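Local coordinates for protein glycoside Hydrolase (Bacteroides uniformis, PDB 5T99) that probably hydrolyses glycosidic bonds of galactose-containing sugars derived from agarose, as a family 2 glycoside hydrolase that binds d-galacto-isofagomine, at residues 63-68 / 774-779; 772-775 / 780-783. All coordinates share one frame; numbering follows the deposited sequence.

Contact 1 of 2, residues 63-68 / 774-779; sequences WAIEGP and ESFIEP
Ile65 and Phe776 make the tighter of two apolar meetings between 63-68 and 774-779. The side chains cross at about a right angle, and the CD1 methyl of Ile65 meets the phenyl ring obliquely at Phe776 CD2, 3.5 Å away, with CE2 next. CG1 follows at 4.1 Å from the same CD2, so it is the long branch of the isoleucine that does the touching. That branch stands anti to the backbone N (chi1 -161°), which carries CD1 across to the ring. Both side chains are buried and wholly hydrocarbon, which suits contact with each other.

The second apolar meeting is nearer the surface. Ile777 points at the other loop and lays its CD1 methyl on the backbone and root of Glu66, 3.8 Å from Glu66 CA and equally close to its CB. Glutamate fits here because its aliphatic root serves as packing surface while the carboxylate is carried off to a salt bridge with Arg55.

The interface joins two domains of the multidomain family 2 architecture: 63-68 belongs to the N-terminal sugar-binding domain, in the loop that follows strand 55-57 and precedes strand 86-93. The partner segment, 774-779, belongs to a loop of C-terminal domain 5.

Polar contact is made through water. One molecule donates to Ile65 O at 2.8 Å and accepts from Phe776 N at 2.9 Å, linking the two backbones beside the apolar pair. Within 774-779, Ser775 OG accepts from Ile777 N at 2.9 Å with an N-H...O angle of 160°. This is an ST turn, for which a short hydroxyl side chain is well suited; it ties the serine to the backbone of the very residue whose methyl reaches Glu66.

Contact 2 of 2, residues 772-775 / 780-783; sequences TTES and KRKA
Glu774 sends CG anti to its own carbonyl carbon (chi1 -78°) and runs on extended, which delivers its carboxylate to strand 780-782; Arg781 bends at chi2 (80°) and turns its guanidinium so that one face lies against the glutamate. The setting is the loop between strands 761-766 and 780-782 of C-terminal domain 5, where an ST turn at Thr772 precedes the glutamate and 780-782 is an outermost strand of its sheet. In that turn Thr772 OG1 accepts from Glu774 N at 3.1 Å and donates to Glu774 OE1 at 3.3 Å; OE1 receives it on its anti lone pair, the one away from OE2. A threonine hydroxyl, able to donate and accept, is apt for steadying both ends of the same residue.

The other oxygen, OE2, takes the backbone Lys782 N at 2.8 Å on its syn lone pair. The Lys782 side chain crosses that of Glu774 at about a right angle, its CG 3.4 Å from Glu774 OE2.

Glu774 passes over one face of the Arg781 guanidinium, CB offset toward its rim and CD above it, with the carboxylate plane turned 36° from that of the guanidinium. The salt bridge from Glu774 OE1 to Arg781 NE, 3.6 Å, is long and weak: OE1 lies well out of the guanidinium plane, so no N-H points at it. NH2 hydrogen-bonds to Asn767 OD1; arginine suits the place because its coplanar donors can reach Asn767 and the loop carbonyl. Replacing Glu774 by an alanine would probably leave Lys782 N without this acceptor, Thr772 OG1 without its carboxylate mate, and the charge of Arg781 less well balanced. At the guanidinium edge, near its plane, Arg781 NH1 gives a weak hydrogen bond to Ser775 O at 3.1 Å.

In the fold
From the N terminus, the chain first supplies 63-68 in the sugar-binding domain, then runs through the TIM-barrel region before reaching C-terminal domain 5. There 772-775 comes first, 774-779 overlaps it, and 780-783 follows directly. Contact 1 thus closes a span of some 700 residues and ties the first domain to the last, whereas contact 2 closes a short loop with four residues between its segments. The two cross, contact 2 beginning within the span of contact 1 and ending past it, and they share Glu774 and Ser775. Their centres lie about 10 Å apart, and they touch where the Phe776 ring packs against the Arg781 guanidinium, linking the interdomain loop to strand 780-782.

Contact 1 of 2, residues 63-68 / 774-779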
loop_
_atom_site.group_PDB
_atom_site.type_symbol
_atom_site.label_atom_id
_atom_site.label_comp_id
_atom_site.label_asym_id
_atom_site.label_seq_id
_atom_site.Cartn_x
_atom_site.Cartn_y
_atom_site.Cartn_z
ATOM N N TRP A 63 11.690 4.507 13.568
ATOM C CA TRP A 63 12.794 4.039 14.428
ATOM C C TRP A 63 12.759 2.526 14.688
ATOM O O TRP A 63 13.785 1.952 15.015
ATOM C CB TRP A 63 12.896 4.832 15.742
ATOM C CG TRP A 63 12.045 4.351 16.896
ATOM C CD1 TRP A 63 12.159 3.164 17.576
ATOM C CD2 TRP A 63 10.974 5.066 17.522
ATOM N NE1 TRP A 63 11.221 3.103 18.571
ATOM C CE2 TRP A 63 10.482 4.253 18.566
ATOM C CE3 TRP A 63 10.383 6.315 17.301
ATOM C CZ2 TRP A 63 9.426 4.647 19.391
ATOM C CZ3 TRP A 63 9.334 6.713 18.123
ATOM C CH2 TRP A 63 8.870 5.882 19.160
ATOM N N ALA A 64 11.590 1.892 14.540
ATOM C CA ALA A 64 11.420 0.478 14.907
ATOM C C ALA A 64 12.093 -0.509 13.961
ATOM O O ALA A 64 12.331 -1.648 14.344
ATOM C CB ALA A 64 9.944 0.130 15.048
ATOM N N ILE A 65 12.379 -0.084 12.733
ATOM C CA ILE A 65 13.047 -0.937 11.736
ATOM C C ILE A 65 14.571 -1.055 11.953
ATOM O O ILE A 65 15.220 -1.868 11.305
ATOM C CB ILE A 65 12.729 -0.425 10.300
ATOM C CG1 ILE A 65 12.976 -1.490 9.218
ATOM C CG2 ILE A 65 13.505 0.854 9.982
ATOM C CD1 ILE A 65 12.164 -2.757 9.375
ATOM N N GLU A 66 15.127 -0.267 12.878
ATOM C CA GLU A 66 16.578 -0.164 13.094
ATOM C C GLU A 66 17.169 -1.077 14.192
ATOM O O GLU A 66 18.305 -1.519 14.049
ATOM C CB GLU A 66 16.931 1.293 13.443
ATOM C CG GLU A 66 16.496 2.320 12.399
ATOM C CD GLU A 66 16.673 3.764 12.842
ATOM O OE1 GLU A 66 16.761 4.648 11.966
ATOM O OE2 GLU A 66 16.715 4.038 14.056
ATOM N N GLY A 67 16.400 -1.358 15.255
ATOM C CA GLY A 67 16.927 -1.805 16.574
ATOM C C GLY A 67 17.779 -3.077 16.670
ATOM O O GLY A 67 19.012 -2.984 16.735
ATOM N N PRO A 68 17.139 -4.270 16.746
ATOM C CA PRO A 68 17.881 -5.530 16.555
ATOM C C PRO A 68 18.491 -5.645 15.147
ATOM O O PRO A 68 18.706 -6.748 14.638
ATOM C CB PRO A 68 16.808 -6.607 16.781
ATOM C CG PRO A 68 15.820 -5.963 17.688
ATOM C CD PRO A 68 15.788 -4.514 17.290
ATOM N N GLU A 774 18.628 -11.155 10.778
ATOM C CA GLU A 774 19.562 -10.234 10.114
ATOM C C GLU A 774 18.976 -8.843 10.063
ATOM O O GLU A 774 17.795 -8.682 9.781
ATOM C CB GLU A 774 19.844 -10.656 8.680
ATOM C CG GLU A 774 20.813 -11.807 8.532
ATOM C CD GLU A 774 20.781 -12.360 7.125
ATOM O OE1 GLU A 774 19.795 -13.057 6.786
ATOM O OE2 GLU A 774 21.727 -12.079 6.359
ATOM N N SER A 775 19.807 -7.846 10.338
ATOM C CA SER A 775 19.423 -6.446 10.195
ATOM C C SER A 775 18.992 -6.157 8.754
ATOM O O SER A 775 19.496 -6.770 7.798
ATOM C CB SER A 775 20.591 -5.533 10.580
ATOM O OG SER A 775 20.353 -4.187 10.218
ATOM N N PHE A 776 18.035 -5.243 8.617
ATOM C CA PHE A 776 17.649 -4.734 7.313
ATOM C C PHE A 776 18.583 -3.615 6.854
ATOM O O PHE A 776 18.540 -3.246 5.685
ATOM C CB PHE A 776 16.210 -4.212 7.331
ATOM C CG PHE A 776 15.168 -5.287 7.470
ATOM C CD1 PHE A 776 14.985 -6.233 6.464
ATOM C CD2 PHE A 776 14.342 -5.338 8.587
ATOM C CE1 PHE A 776 14.015 -7.222 6.578
ATOM C CE2 PHE A 776 13.369 -6.328 8.713
ATOM C CZ PHE A 776 13.203 -7.272 7.707
ATOM N N ILE A 777 19.413 -3.072 7.749
ATOM C CA ILE A 777 20.165 -1.846 7.455
ATOM C C ILE A 777 21.669 -1.933 7.719
ATOM O O ILE A 777 22.313 -0.905 7.938
ATOM C CB ILE A 777 19.570 -0.638 8.219
ATOM C CG1 ILE A 777 19.587 -0.886 9.733
ATOM C CG2 ILE A 777 18.153 -0.358 7.727
ATOM C CD1 ILE A 777 19.282 0.347 10.545
ATOM N N GLU A 778 22.222 -3.145 7.692
ATOM C CA GLU A 778 23.663 -3.352 7.644
ATOM C C GLU A 778 24.020 -3.811 6.232
ATOM O O GLU A 778 23.229 -4.525 5.612
ATOM C CB GLU A 778 24.080 -4.400 8.660
ATOM C CG GLU A 778 23.990 -3.933 10.105
ATOM C CD GLU A 778 24.424 -5.002 11.099
ATOM O OE1 GLU A 778 25.081 -5.997 10.699
ATOM O OE2 GLU A 778 24.110 -4.846 12.296
ATOM N N PRO A 779 25.205 -3.425 5.710
ATOM C CA PRO A 779 25.536 -3.716 4.303
ATOM C C PRO A 779 26.009 -5.163 4.035
ATOM O O PRO A 779 27.023 -5.385 3.369
ATOM C CB PRO A 779 26.614 -2.667 3.982
ATOM C CG PRO A 779 27.289 -2.401 5.281
ATOM C CD PRO A 779 26.297 -2.690 6.383
HETATM O O HOH W 1 16.921 -4.006 10.981
#

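Contact 2 of 2, residues 772-775 / 780-783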
loop_
_atom_site.group_PDB
_atom_site.type_symbol
_atom_site.label_atom_id
_atom_site.label_comp_id
_atom_site.label_asym_id
_atom_site.label_seq_id
_atom_site.Cartn_x
_atom_site.Cartn_y
_atom_site.Cartn_z
ATOM N N THR A 772 14.526 -15.087 10.083
ATOM C CA THR A 772 15.889 -14.643 10.352
ATOM C C THR A 772 15.846 -13.392 11.207
ATOM O O THR A 772 14.814 -12.729 11.293
ATOM C CB THR A 772 16.695 -14.367 9.057
ATOM O OG1 THR A 772 17.974 -13.821 9.394
ATOM C CG2 THR A 772 15.980 -13.389 8.125
ATOM N N THR A 773 16.980 -13.085 11.826
ATOM C CA THR A 773 17.152 -11.866 12.612
ATOM C C THR A 773 18.212 -10.926 12.024
ATOM O O THR A 773 18.648 -9.996 12.702
ATOM C CB THR A 773 17.537 -12.207 14.071
ATOM O OG1 THR A 773 18.734 -12.999 14.078
ATOM C CG2 THR A 773 16.402 -12.960 14.767
ATOM N N GLU A 774 18.628 -11.155 10.778
ATOM C CA GLU A 774 19.562 -10.234 10.114
ATOM C C GLU A 774 18.976 -8.843 10.063
ATOM O O GLU A 774 17.795 -8.682 9.781
ATOM C CB GLU A 774 19.844 -10.656 8.680
ATOM C CG GLU A 774 20.813 -11.807 8.532
ATOM C CD GLU A 774 20.781 -12.360 7.125
ATOM O OE1 GLU A 774 19.795 -13.057 6.786
ATOM O OE2 GLU A 774 21.727 -12.079 6.359
ATOM N N SER A 775 19.807 -7.846 10.338
ATOM C CA SER A 775 19.423 -6.446 10.195
ATOM C C SER A 775 18.992 -6.157 8.754
ATOM O O SER A 775 19.496 -6.770 7.798
ATOM C CB SER A 775 20.591 -5.533 10.580
ATOM O OG SER A 775 20.353 -4.187 10.218
ATOM N N LYS A 780 25.232 -6.128 4.524
ATOM C CA LYS A 780 25.527 -7.551 4.411
ATOM C C LYS A 780 24.203 -8.302 4.493
ATOM O O LYS A 780 23.310 -7.905 5.241
ATOM C CB LYS A 780 26.504 -8.022 5.523
ATOM C CG LYS A 780 25.892 -8.354 6.886
ATOM C CD LYS A 780 26.932 -8.437 7.998
ATOM N N ARG A 781 24.072 -9.374 3.722
ATOM C CA ARG A 781 22.858 -10.172 3.733
ATOM C C ARG A 781 23.095 -11.550 3.121
ATOM O O ARG A 781 23.817 -11.679 2.131
ATOM C CB ARG A 781 21.740 -9.453 2.971
ATOM C CG ARG A 781 20.349 -10.005 3.239
ATOM C CD ARG A 781 19.762 -9.500 4.552
ATOM N NE ARG A 781 18.568 -10.271 4.901
ATOM C CZ ARG A 781 17.587 -9.876 5.720
ATOM N NH1 ARG A 781 17.615 -8.697 6.344
ATOM N NH2 ARG A 781 16.553 -10.690 5.920
ATOM N N LYS A 782 22.470 -12.563 3.716
ATOM C CA LYS A 782 22.526 -13.921 3.210
ATOM C C LYS A 782 21.495 -14.098 2.122
ATOM O O LYS A 782 20.390 -13.546 2.203
ATOM C CB LYS A 782 22.232 -14.930 4.314
ATOM C CG LYS A 782 23.269 -14.955 5.434
ATOM C CD LYS A 782 22.816 -15.841 6.590
ATOM C CE LYS A 782 23.002 -17.315 6.271
ATOM N NZ LYS A 782 21.923 -18.143 6.874
ATOM N N ALA A 783 21.848 -14.880 1.111
ATOM C CA ALA A 783 20.871 -15.318 0.132
ATOM C C ALA A 783 19.863 -16.216 0.825
ATOM O O ALA A 783 20.170 -16.827 1.850
ATOM C CB ALA A 783 21.531 -16.053 -1.022
#